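Local coordinates for protein spherulin-4 (Aspergillus clavatus, PDB 5C5G) that is a glycoside hydrolase of the spherulin-4 family that binds N-acetylgalactosamine and probably cleaves galactosaminogalactan, the polysaccharide whose biosynthesis requires its Aspergillus fumigatus counterpart, at residues I228-L233 and S246-L251; E27-K32 and V36-V41; V169-E172 and A176-Q179; P6-F11 and S193-L198. One frame throughout, in Å; residues are numbered along the deposited sequence.

Contact 1: residues I228-L233 and S246-L251; sequences IFITHL and SEFVDL
Phe248, on helix 245-252, lays its ring against the backbone and the aliphatic side chains of strand 227-230, and it alone makes the contact from the segment 246-251. CB leaves the helix toward the strand, and CG stands anti to the backbone N (chi1 164°), which directs the ring at the strand. From there the ring carbons divide the strand between them. Phe248 CG and CD2 lie under Ile230 O, which sits above the plane near the rim, 3.8 Å from Phe248 CD2. Phe248 CD1 and CE1 take the side chain of Ile230: Ile230 CB rides over the ring face in a CH-pi contact, 4.1 Å from the centroid and 23° off the normal, while Ile230 CD1 comes within 4.0 Å of Phe248 CE1. Phe248 CE1 also meets Ile228 CG2 at 4.1 Å. The tip, Phe248 CZ, reaches furthest into the backbone, with Ile230 N over the face at 3.6 Å and Ile228 O beside it, in the ring plane, at 3.5 Å. Val10 of strand 9-13 touches the same phenylalanine, which therefore bridges the seam between the last and first barrel strands. No hydrogen bond joins the two segments. Ile228 is paired through its backbone with Lys9 and Phe11 of strand 9-13, so what its carbonyl oxygen offers Phe248 is probably weak ring-edge polarity, added to the dispersion between ring and isoleucines.

Contact 2: residues E27-K32 and V36-V41; sequences EDVISK and VNFTVV
A beta-alpha-beta unit of the TIM barrel, made of strand 9-13, helix 24-32 and strand 38-42, closes here as Phe38 at the start of its second strand packs against Ile30 and Val29 of the helix. The Phe38 ring does most of the work. With CG anti to the carbonyl carbon (chi1 -66°), the ring reaches the helix and offers it one face. Ile30 CG1 stands almost exactly over the centre, 3.8 Å from the centroid and 8° off the normal, a nearly ideal CH-pi contact. The backbone also touches the ring: Ile30 CA comes within 3.7 Å of Phe38 CE1. On the opposite face lies Val36 CG1 from the residue two places earlier, offset toward the rim, so the ring is sandwiched between an isoleucine and a valine. Val249 of helix 245-252 also touches Phe38, and the ring thus belongs to the layer between strands and helices as well as to its own unit. Tyr68 and Val71 continue the packing round Ile30. The side chains of Val29 and Phe38 cross at about a right angle, with Val29 CG2 3.9 Å from Phe38 CE2 and Val29 O 3.8 Å from Phe38 CZ.

Contact 3: residues V169-E172 and A176-Q179; sequences VVFE and ATFQ
Two phenylalanine rings meet edge to face: Phe178 of helix 175-180 turns its edge toward one face of Phe171 of strand 167-172, with the planes at 76° and the centroids 5.4 Å apart. Phe178 CD1 is the atom over that face, lying 4.0 Å from Phe171 CZ and set toward the rim, not the centre. The relation has a second side, because Phe171 CZ in turn sits at the edge of the Phe178 ring, close to its plane. Round the rim of Phe171 the helix backbone takes over, with Thr177 C near the ring plane, 4.1 Å from Phe171 CZ.

Phe171 CG is anti to the backbone N (chi1 -176°), and the ring extends from the strand, which places CZ against the helix. There Phe171 CZ approaches Phe178 CA to 3.4 Å and Phe178 CB to 3.5 Å, a tight fit in which the ring tip meets main chain and side-chain root together. Thr177 adds its CG2 methyl, 4.2 Å from Phe171 CE2. Leu186, Phe187 and Ile202 pack round Phe171, whereas Phe178 reaches across to Leu217 and Val221 of helix 212-224.

The next residue along the strand, Glu172, belongs to the N-acetylgalactosamine site, and its carboxylate is hydrogen-bonded to Tyr238 and Asn152. Adjacent strand residues thus divide the labour of a TIM barrel, one packing against the helix layer and the next serving the sugar pocket. Across the contact itself there is no hydrogen bond: it rests on ring-to-CA and ring-to-CB packing together with the edge-to-face pair, probably favoured by the slightly positive C-H edge of one ring meeting the electron-rich face of the other.

Contact 4: residues P6-F11 and S193-L198; sequences PKSKVF and SHRDQL
This is a mixed polar and packing contact between two loops, one leading into strand 9-13 and the other, partly a 3-10 turn, into strand 198-203, and Arg195 carries it. Pro6 CB stands over the centre of one guanidinium face, 3.5 Å from Arg195 CZ; a bend at chi3 (-62°) brings that face to the proline. Arg195 NH2 donates to Lys7 O at 3.0 Å, but not straight: the N-H...O angle is 141°, and the nitrogen sits above the carbonyl plane instead of on a lone pair. Ser8 OG lies at the guanidinium edge, 2.9 Å from Arg195 NH2, at too poor an angle for a hydrogen bond; its partner is Ala225 O. NH2 bonds to Arg222 O as well. Arg195 NH1 forms salt bridges with Asp226 and with Asp196 OD1, the latter through a weak hydrogen bond of 3.3 Å. The positive charge is therefore met by two carboxylates and two carbonyls, which would be expected to hold the group's orientation. Asp226, just before strand 227-230, also pairs with Lys9 and so has a partner in each segment. The contact thus lies where chain segments enter the N-terminal ends of strands 9-13 and 198-203, which flank strand 227-230 in the beta/alpha barrel.

Overall arrangement
From the N terminus, the segment 6-11 opens contact 4, whose partner comes only at 193-198; that long loop encloses contacts 2 and 3, which follow each other in series without crossing. Contact 2 closes a short loop between helix 24-32 and strand 38-42, contact 3 an equally short one after strand 167-172. Contact 1 follows once contact 4 has closed and ties the last strand to the last helix. All four reach the same eight-stranded parallel barrel. Strand 9-13 lies between 227-230 and 38-42, with backbone bonds to each, and so joins contacts 1, 4 and 2; Asp250 and Lys32 link contacts 1 and 2 outside the barrel, while Val170 and Leu198 connect contacts 3 and 4.

Contact 1: residues I228-L233 and S246-L251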
# COMPACT_ATOMS: atom_id res chain seq x y z
N ILE A 228 -3.16 0.18 7.13
CA ILE A 228 -2.48 1.23 7.88
C ILE A 228 -0.96 1.07 7.80
O ILE A 228 -0.45 -0.04 7.96
CB ILE A 228 -2.87 1.17 9.37
CG1 ILE A 228 -4.38 1.28 9.53
CG2 ILE A 228 -2.13 2.24 10.15
CD1 ILE A 228 -4.86 1.03 10.94
N PHE A 229 -0.27 2.18 7.57
CA PHE A 229 1.18 2.27 7.77
C PHE A 229 1.44 3.43 8.70
O PHE A 229 0.94 4.54 8.47
CB PHE A 229 1.88 2.55 6.45
CG PHE A 229 3.38 2.60 6.55
CD1 PHE A 229 4.11 1.50 6.96
CD2 PHE A 229 4.08 3.76 6.20
CE1 PHE A 229 5.51 1.55 7.04
CE2 PHE A 229 5.47 3.81 6.27
CZ PHE A 229 6.17 2.71 6.68
N ILE A 230 2.19 3.18 9.77
CA ILE A 230 2.61 4.21 10.72
C ILE A 230 4.11 4.08 10.90
O ILE A 230 4.60 2.98 11.10
CB ILE A 230 1.90 4.05 12.07
CG1 ILE A 230 0.43 4.39 11.90
CG2 ILE A 230 2.53 4.97 13.12
CD1 ILE A 230 -0.45 4.03 13.11
N THR A 231 4.83 5.20 10.80
CA THR A 231 6.26 5.20 11.04
C THR A 231 6.72 6.46 11.71
O THR A 231 6.15 7.55 11.55
CB THR A 231 7.04 4.99 9.74
OG1 THR A 231 8.43 4.98 10.07
CG2 THR A 231 6.77 6.09 8.72
N HIS A 232 7.75 6.29 12.52
CA HIS A 232 8.37 7.38 13.26
C HIS A 232 9.50 8.04 12.47
O HIS A 232 10.10 8.98 12.96
CB HIS A 232 8.86 6.87 14.61
CG HIS A 232 7.75 6.43 15.51
ND1 HIS A 232 7.11 5.22 15.37
CD2 HIS A 232 7.15 7.06 16.55
CE1 HIS A 232 6.17 5.12 16.31
NE2 HIS A 232 6.17 6.22 17.03
N LEU A 233 9.80 7.56 11.26
CA LEU A 233 10.78 8.27 10.43
C LEU A 233 10.18 9.55 9.84
O LEU A 233 9.04 9.56 9.37
CB LEU A 233 11.26 7.37 9.28
CG LEU A 233 12.02 6.09 9.66
CD1 LEU A 233 12.55 5.37 8.43
CD2 LEU A 233 13.15 6.37 10.64
N SER A 246 8.55 -2.83 14.80
CA SER A 246 8.11 -4.10 15.37
C SER A 246 6.95 -3.87 16.35
O SER A 246 6.03 -4.67 16.40
CB SER A 246 9.26 -4.86 16.03
OG SER A 246 9.89 -4.09 17.02
N GLU A 247 7.03 -2.79 17.13
CA GLU A 247 5.97 -2.46 18.08
C GLU A 247 4.67 -2.14 17.34
O GLU A 247 3.60 -2.57 17.76
CB GLU A 247 6.38 -1.29 18.97
CG GLU A 247 7.45 -1.63 20.00
CD GLU A 247 8.88 -1.54 19.48
OE1 GLU A 247 9.13 -1.36 18.28
OE2 GLU A 247 9.79 -1.66 20.33
N PHE A 248 4.76 -1.37 16.26
CA PHE A 248 3.61 -1.08 15.44
C PHE A 248 2.94 -2.37 14.95
O PHE A 248 1.74 -2.54 15.09
CB PHE A 248 4.01 -0.17 14.27
CG PHE A 248 3.01 -0.11 13.16
CD1 PHE A 248 1.72 0.33 13.37
CD2 PHE A 248 3.36 -0.52 11.89
CE1 PHE A 248 0.81 0.35 12.32
CE2 PHE A 248 2.45 -0.48 10.85
CZ PHE A 248 1.18 -0.05 11.08
N VAL A 249 3.73 -3.28 14.37
CA VAL A 249 3.13 -4.49 13.85
C VAL A 249 2.55 -5.35 14.99
O VAL A 249 1.49 -5.95 14.84
CB VAL A 249 4.09 -5.27 12.96
CG1 VAL A 249 3.40 -6.51 12.41
CG2 VAL A 249 4.55 -4.39 11.81
N ASP A 250 3.22 -5.38 16.14
CA ASP A 250 2.68 -6.10 17.29
C ASP A 250 1.30 -5.56 17.67
O ASP A 250 0.40 -6.32 18.03
CB ASP A 250 3.60 -5.98 18.53
CG ASP A 250 4.84 -6.87 18.45
OD1 ASP A 250 4.93 -7.74 17.56
OD2 ASP A 250 5.73 -6.70 19.32
N LEU A 251 1.13 -4.25 17.61
CA LEU A 251 -0.15 -3.65 17.95
C LEU A 251 -1.19 -3.95 16.88
O LEU A 251 -2.37 -4.12 17.18
CB LEU A 251 0.00 -2.13 18.09
CG LEU A 251 0.75 -1.72 19.35
CD1 LEU A 251 1.20 -0.28 19.21
CD2 LEU A 251 -0.11 -1.92 20.59

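Contact 2: residues E27-K32 and V36-V41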
# COMPACT_ATOMS: atom_id res chain seq x y z
N GLU A 27 10.47 -9.20 6.58
CA GLU A 27 10.27 -10.63 6.61
C GLU A 27 10.13 -11.10 8.05
O GLU A 27 9.35 -12.01 8.33
CB GLU A 27 11.40 -11.37 5.91
CG GLU A 27 11.04 -12.82 5.66
CD GLU A 27 12.10 -13.59 4.95
OE1 GLU A 27 13.10 -12.98 4.51
OE2 GLU A 27 11.93 -14.82 4.83
N ASP A 28 10.88 -10.48 8.96
CA ASP A 28 10.83 -10.90 10.35
C ASP A 28 9.44 -10.73 10.95
O ASP A 28 8.95 -11.62 11.63
CB ASP A 28 11.87 -10.14 11.18
CG ASP A 28 13.30 -10.61 10.91
OD1 ASP A 28 13.50 -11.68 10.29
OD2 ASP A 28 14.24 -9.91 11.34
N VAL A 29 8.77 -9.61 10.68
CA VAL A 29 7.44 -9.42 11.25
C VAL A 29 6.38 -10.24 10.50
O VAL A 29 5.42 -10.69 11.11
CB VAL A 29 7.02 -7.93 11.33
CG1 VAL A 29 7.98 -7.16 12.21
CG2 VAL A 29 6.92 -7.29 9.95
N ILE A 30 6.57 -10.48 9.21
CA ILE A 30 5.66 -11.33 8.47
C ILE A 30 5.67 -12.74 9.06
O ILE A 30 4.63 -13.36 9.24
CB ILE A 30 6.02 -11.40 6.97
CG1 ILE A 30 5.74 -10.06 6.30
CG2 ILE A 30 5.27 -12.54 6.26
CD1 ILE A 30 6.42 -9.92 4.93
N SER A 31 6.87 -13.23 9.35
CA SER A 31 7.06 -14.56 9.91
C SER A 31 6.56 -14.64 11.36
O SER A 31 5.97 -15.65 11.77
CB SER A 31 8.54 -14.94 9.85
OG SER A 31 8.74 -16.22 10.41
N LYS A 32 6.78 -13.58 12.13
CA LYS A 32 6.37 -13.56 13.53
C LYS A 32 4.85 -13.49 13.68
O LYS A 32 4.30 -13.98 14.66
CB LYS A 32 7.01 -12.37 14.24
CG LYS A 32 6.63 -12.22 15.70
CD LYS A 32 7.27 -11.01 16.33
CE LYS A 32 6.79 -10.83 17.76
NZ LYS A 32 7.20 -9.52 18.34
N VAL A 36 -1.45 -11.73 10.75
CA VAL A 36 -1.57 -10.38 10.23
C VAL A 36 -1.43 -10.44 8.72
O VAL A 36 -0.58 -11.15 8.20
CB VAL A 36 -0.49 -9.45 10.82
CG1 VAL A 36 -0.48 -8.09 10.13
CG2 VAL A 36 -0.74 -9.28 12.30
N ASN A 37 -2.30 -9.72 8.01
CA ASN A 37 -2.20 -9.58 6.56
C ASN A 37 -1.42 -8.34 6.19
O ASN A 37 -1.68 -7.26 6.75
CB ASN A 37 -3.59 -9.55 5.95
CG ASN A 37 -4.33 -10.84 6.16
OD1 ASN A 37 -3.75 -11.91 6.02
ND2 ASN A 37 -5.60 -10.74 6.50
N PHE A 38 -0.50 -8.50 5.26
CA PHE A 38 0.39 -7.43 4.82
C PHE A 38 0.13 -7.14 3.35
O PHE A 38 0.15 -8.04 2.52
CB PHE A 38 1.85 -7.85 4.99
CG PHE A 38 2.29 -8.03 6.41
CD1 PHE A 38 2.04 -9.21 7.09
CD2 PHE A 38 2.98 -7.05 7.07
CE1 PHE A 38 2.45 -9.40 8.39
CE2 PHE A 38 3.39 -7.23 8.38
CZ PHE A 38 3.13 -8.41 9.04
N THR A 39 -0.08 -5.87 3.05
CA THR A 39 -0.19 -5.39 1.67
C THR A 39 1.12 -4.69 1.38
O THR A 39 1.40 -3.67 2.03
CB THR A 39 -1.33 -4.41 1.51
OG1 THR A 39 -2.56 -5.07 1.85
CG2 THR A 39 -1.42 -3.91 0.08
N VAL A 40 1.91 -5.19 0.45
CA VAL A 40 3.28 -4.73 0.28
C VAL A 40 3.45 -4.19 -1.13
O VAL A 40 3.33 -4.93 -2.10
CB VAL A 40 4.25 -5.87 0.56
CG1 VAL A 40 5.69 -5.41 0.34
CG2 VAL A 40 4.06 -6.42 1.97
N VAL A 41 3.73 -2.90 -1.25
CA VAL A 41 3.93 -2.30 -2.56
C VAL A 41 5.41 -2.34 -2.89
O VAL A 41 6.24 -1.83 -2.13
CB VAL A 41 3.48 -0.84 -2.59
CG1 VAL A 41 3.64 -0.27 -3.97
CG2 VAL A 41 2.03 -0.73 -2.11

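Contact 3: residues V169-E172 and A176-Q179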
# COMPACT_ATOMS: atom_id res chain seq x y z
N VAL A 169 -5.78 5.12 -0.46
CA VAL A 169 -5.02 5.87 0.53
C VAL A 169 -5.55 7.28 0.60
O VAL A 169 -5.24 8.12 -0.22
CB VAL A 169 -3.52 5.87 0.20
CG1 VAL A 169 -2.74 6.51 1.33
CG2 VAL A 169 -3.00 4.45 -0.07
N VAL A 170 -6.37 7.54 1.61
CA VAL A 170 -7.04 8.83 1.75
C VAL A 170 -6.34 9.77 2.71
O VAL A 170 -6.75 10.93 2.81
CB VAL A 170 -8.52 8.68 2.18
CG1 VAL A 170 -9.32 7.94 1.12
CG2 VAL A 170 -8.66 8.02 3.55
N PHE A 171 -5.28 9.30 3.37
CA PHE A 171 -4.46 10.13 4.22
C PHE A 171 -3.03 9.66 4.03
O PHE A 171 -2.75 8.47 4.18
CB PHE A 171 -4.87 10.03 5.70
CG PHE A 171 -4.09 10.96 6.56
CD1 PHE A 171 -2.86 10.58 7.07
CD2 PHE A 171 -4.53 12.26 6.79
CE1 PHE A 171 -2.10 11.46 7.81
CE2 PHE A 171 -3.78 13.14 7.54
CZ PHE A 171 -2.58 12.75 8.04
N GLU A 172 -2.14 10.58 3.67
CA GLU A 172 -0.73 10.28 3.50
C GLU A 172 0.04 11.53 3.90
O GLU A 172 0.27 12.41 3.06
CB GLU A 172 -0.39 9.87 2.05
CG GLU A 172 1.06 9.40 1.91
CD GLU A 172 1.67 9.54 0.54
OE1 GLU A 172 0.94 9.72 -0.45
OE2 GLU A 172 2.92 9.48 0.47
N ALA A 176 1.72 15.31 12.57
CA ALA A 176 1.28 16.67 12.89
C ALA A 176 0.05 17.05 12.07
O ALA A 176 -0.92 17.60 12.60
CB ALA A 176 2.40 17.66 12.67
N THR A 177 0.06 16.72 10.79
CA THR A 177 -1.09 17.00 9.94
C THR A 177 -2.31 16.18 10.35
O THR A 177 -3.43 16.69 10.37
CB THR A 177 -0.72 16.74 8.49
OG1 THR A 177 0.25 17.72 8.11
CG2 THR A 177 -1.93 16.86 7.57
N PHE A 178 -2.09 14.91 10.69
CA PHE A 178 -3.16 14.05 11.17
C PHE A 178 -3.86 14.71 12.36
O PHE A 178 -5.10 14.80 12.41
CB PHE A 178 -2.57 12.68 11.52
CG PHE A 178 -3.55 11.66 11.99
CD1 PHE A 178 -4.42 11.05 11.10
CD2 PHE A 178 -3.58 11.27 13.31
CE1 PHE A 178 -5.32 10.08 11.54
CE2 PHE A 178 -4.49 10.31 13.76
CZ PHE A 178 -5.33 9.71 12.86
N GLN A 179 -3.08 15.21 13.30
CA GLN A 179 -3.64 15.86 14.49
C GLN A 179 -4.32 17.17 14.17
O GLN A 179 -5.36 17.49 14.75
CB GLN A 179 -2.55 16.06 15.54
CG GLN A 179 -2.09 14.75 16.16
CD GLN A 179 -3.24 13.98 16.80
OE1 GLN A 179 -4.23 14.57 17.24
NE2 GLN A 179 -3.12 12.67 16.83

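Contact 4: residues P6-F11 and S193-L198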
# COMPACT_ATOMS: atom_id res chain seq x y z
N PRO A 6 -11.64 -3.16 15.22
CA PRO A 6 -11.51 -3.92 13.98
C PRO A 6 -10.05 -4.13 13.56
O PRO A 6 -9.23 -3.22 13.70
CB PRO A 6 -12.23 -3.05 12.95
CG PRO A 6 -13.07 -2.10 13.72
CD PRO A 6 -12.46 -1.94 15.06
N LYS A 7 -9.74 -5.32 13.09
CA LYS A 7 -8.44 -5.62 12.55
C LYS A 7 -8.21 -4.86 11.24
O LYS A 7 -9.14 -4.64 10.45
CB LYS A 7 -8.33 -7.12 12.31
CG LYS A 7 -6.91 -7.63 12.17
CD LYS A 7 -6.39 -8.21 13.49
CE LYS A 7 -5.01 -8.84 13.32
NZ LYS A 7 -5.04 -10.28 12.91
N SER A 8 -6.96 -4.49 11.04
CA SER A 8 -6.50 -3.86 9.81
C SER A 8 -5.32 -4.62 9.25
O SER A 8 -4.59 -5.32 9.97
CB SER A 8 -6.09 -2.42 10.07
OG SER A 8 -7.21 -1.66 10.50
N LYS A 9 -5.13 -4.47 7.95
CA LYS A 9 -3.93 -4.93 7.26
C LYS A 9 -2.80 -3.96 7.50
O LYS A 9 -3.01 -2.75 7.57
CB LYS A 9 -4.20 -5.02 5.77
CG LYS A 9 -5.35 -5.95 5.42
CD LYS A 9 -5.70 -5.88 3.94
CE LYS A 9 -6.90 -6.76 3.59
NZ LYS A 9 -8.10 -6.45 4.42
N VAL A 10 -1.59 -4.49 7.58
CA VAL A 10 -0.40 -3.66 7.58
C VAL A 10 -0.07 -3.29 6.13
O VAL A 10 0.18 -4.18 5.30
CB VAL A 10 0.79 -4.37 8.25
CG1 VAL A 10 2.05 -3.56 8.10
CG2 VAL A 10 0.49 -4.64 9.72
N PHE A 11 -0.12 -2.00 5.83
CA PHE A 11 0.22 -1.50 4.50
C PHE A 11 1.69 -1.12 4.51
O PHE A 11 2.14 -0.41 5.41
CB PHE A 11 -0.64 -0.29 4.20
CG PHE A 11 -0.42 0.28 2.86
CD1 PHE A 11 -0.94 -0.34 1.74
CD2 PHE A 11 0.32 1.42 2.70
CE1 PHE A 11 -0.72 0.19 0.48
CE2 PHE A 11 0.54 1.95 1.45
CZ PHE A 11 0.03 1.33 0.35
N SER A 193 -18.75 5.82 2.24
CA SER A 193 -17.49 5.14 2.48
C SER A 193 -17.58 4.19 3.66
O SER A 193 -18.44 4.31 4.53
CB SER A 193 -16.37 6.16 2.73
OG SER A 193 -16.52 6.78 4.00
N HIS A 194 -16.66 3.24 3.67
CA HIS A 194 -16.54 2.26 4.73
C HIS A 194 -15.06 2.05 4.97
O HIS A 194 -14.25 2.16 4.03
CB HIS A 194 -17.18 0.95 4.30
CG HIS A 194 -17.28 -0.07 5.38
ND1 HIS A 194 -16.23 -0.90 5.73
CD2 HIS A 194 -18.31 -0.40 6.20
CE1 HIS A 194 -16.62 -1.69 6.71
NE2 HIS A 194 -17.88 -1.41 7.01
N ARG A 195 -14.69 1.75 6.21
CA ARG A 195 -13.28 1.54 6.54
C ARG A 195 -12.60 0.52 5.64
O ARG A 195 -11.41 0.65 5.38
CB ARG A 195 -13.11 1.14 8.03
CG ARG A 195 -13.73 -0.20 8.40
CD ARG A 195 -13.50 -0.56 9.86
NE ARG A 195 -12.09 -0.73 10.21
CZ ARG A 195 -11.32 -1.76 9.84
NH1 ARG A 195 -11.81 -2.73 9.08
NH2 ARG A 195 -10.07 -1.83 10.23
N ASP A 196 -13.33 -0.49 5.16
CA ASP A 196 -12.75 -1.52 4.30
C ASP A 196 -12.22 -0.96 2.99
O ASP A 196 -11.43 -1.61 2.32
CB ASP A 196 -13.77 -2.63 4.01
CG ASP A 196 -14.09 -3.49 5.22
OD1 ASP A 196 -13.43 -3.34 6.27
OD2 ASP A 196 -15.01 -4.33 5.11
N GLN A 197 -12.67 0.22 2.61
CA GLN A 197 -12.23 0.88 1.38
C GLN A 197 -11.00 1.76 1.55
O GLN A 197 -10.53 2.31 0.56
CB GLN A 197 -13.36 1.74 0.85
CG GLN A 197 -14.59 0.95 0.52
CD GLN A 197 -15.69 1.85 0.05
OE1 GLN A 197 -16.22 2.64 0.82
NE2 GLN A 197 -16.00 1.80 -1.23
N LEU A 198 -10.54 1.96 2.79
CA LEU A 198 -9.65 3.07 3.11
C LEU A 198 -8.34 2.63 3.72
O LEU A 198 -8.27 1.68 4.52
CB LEU A 198 -10.34 4.01 4.09
CG LEU A 198 -11.73 4.50 3.67
CD1 LEU A 198 -12.31 5.39 4.77
CD2 LEU A 198 -11.70 5.22 2.35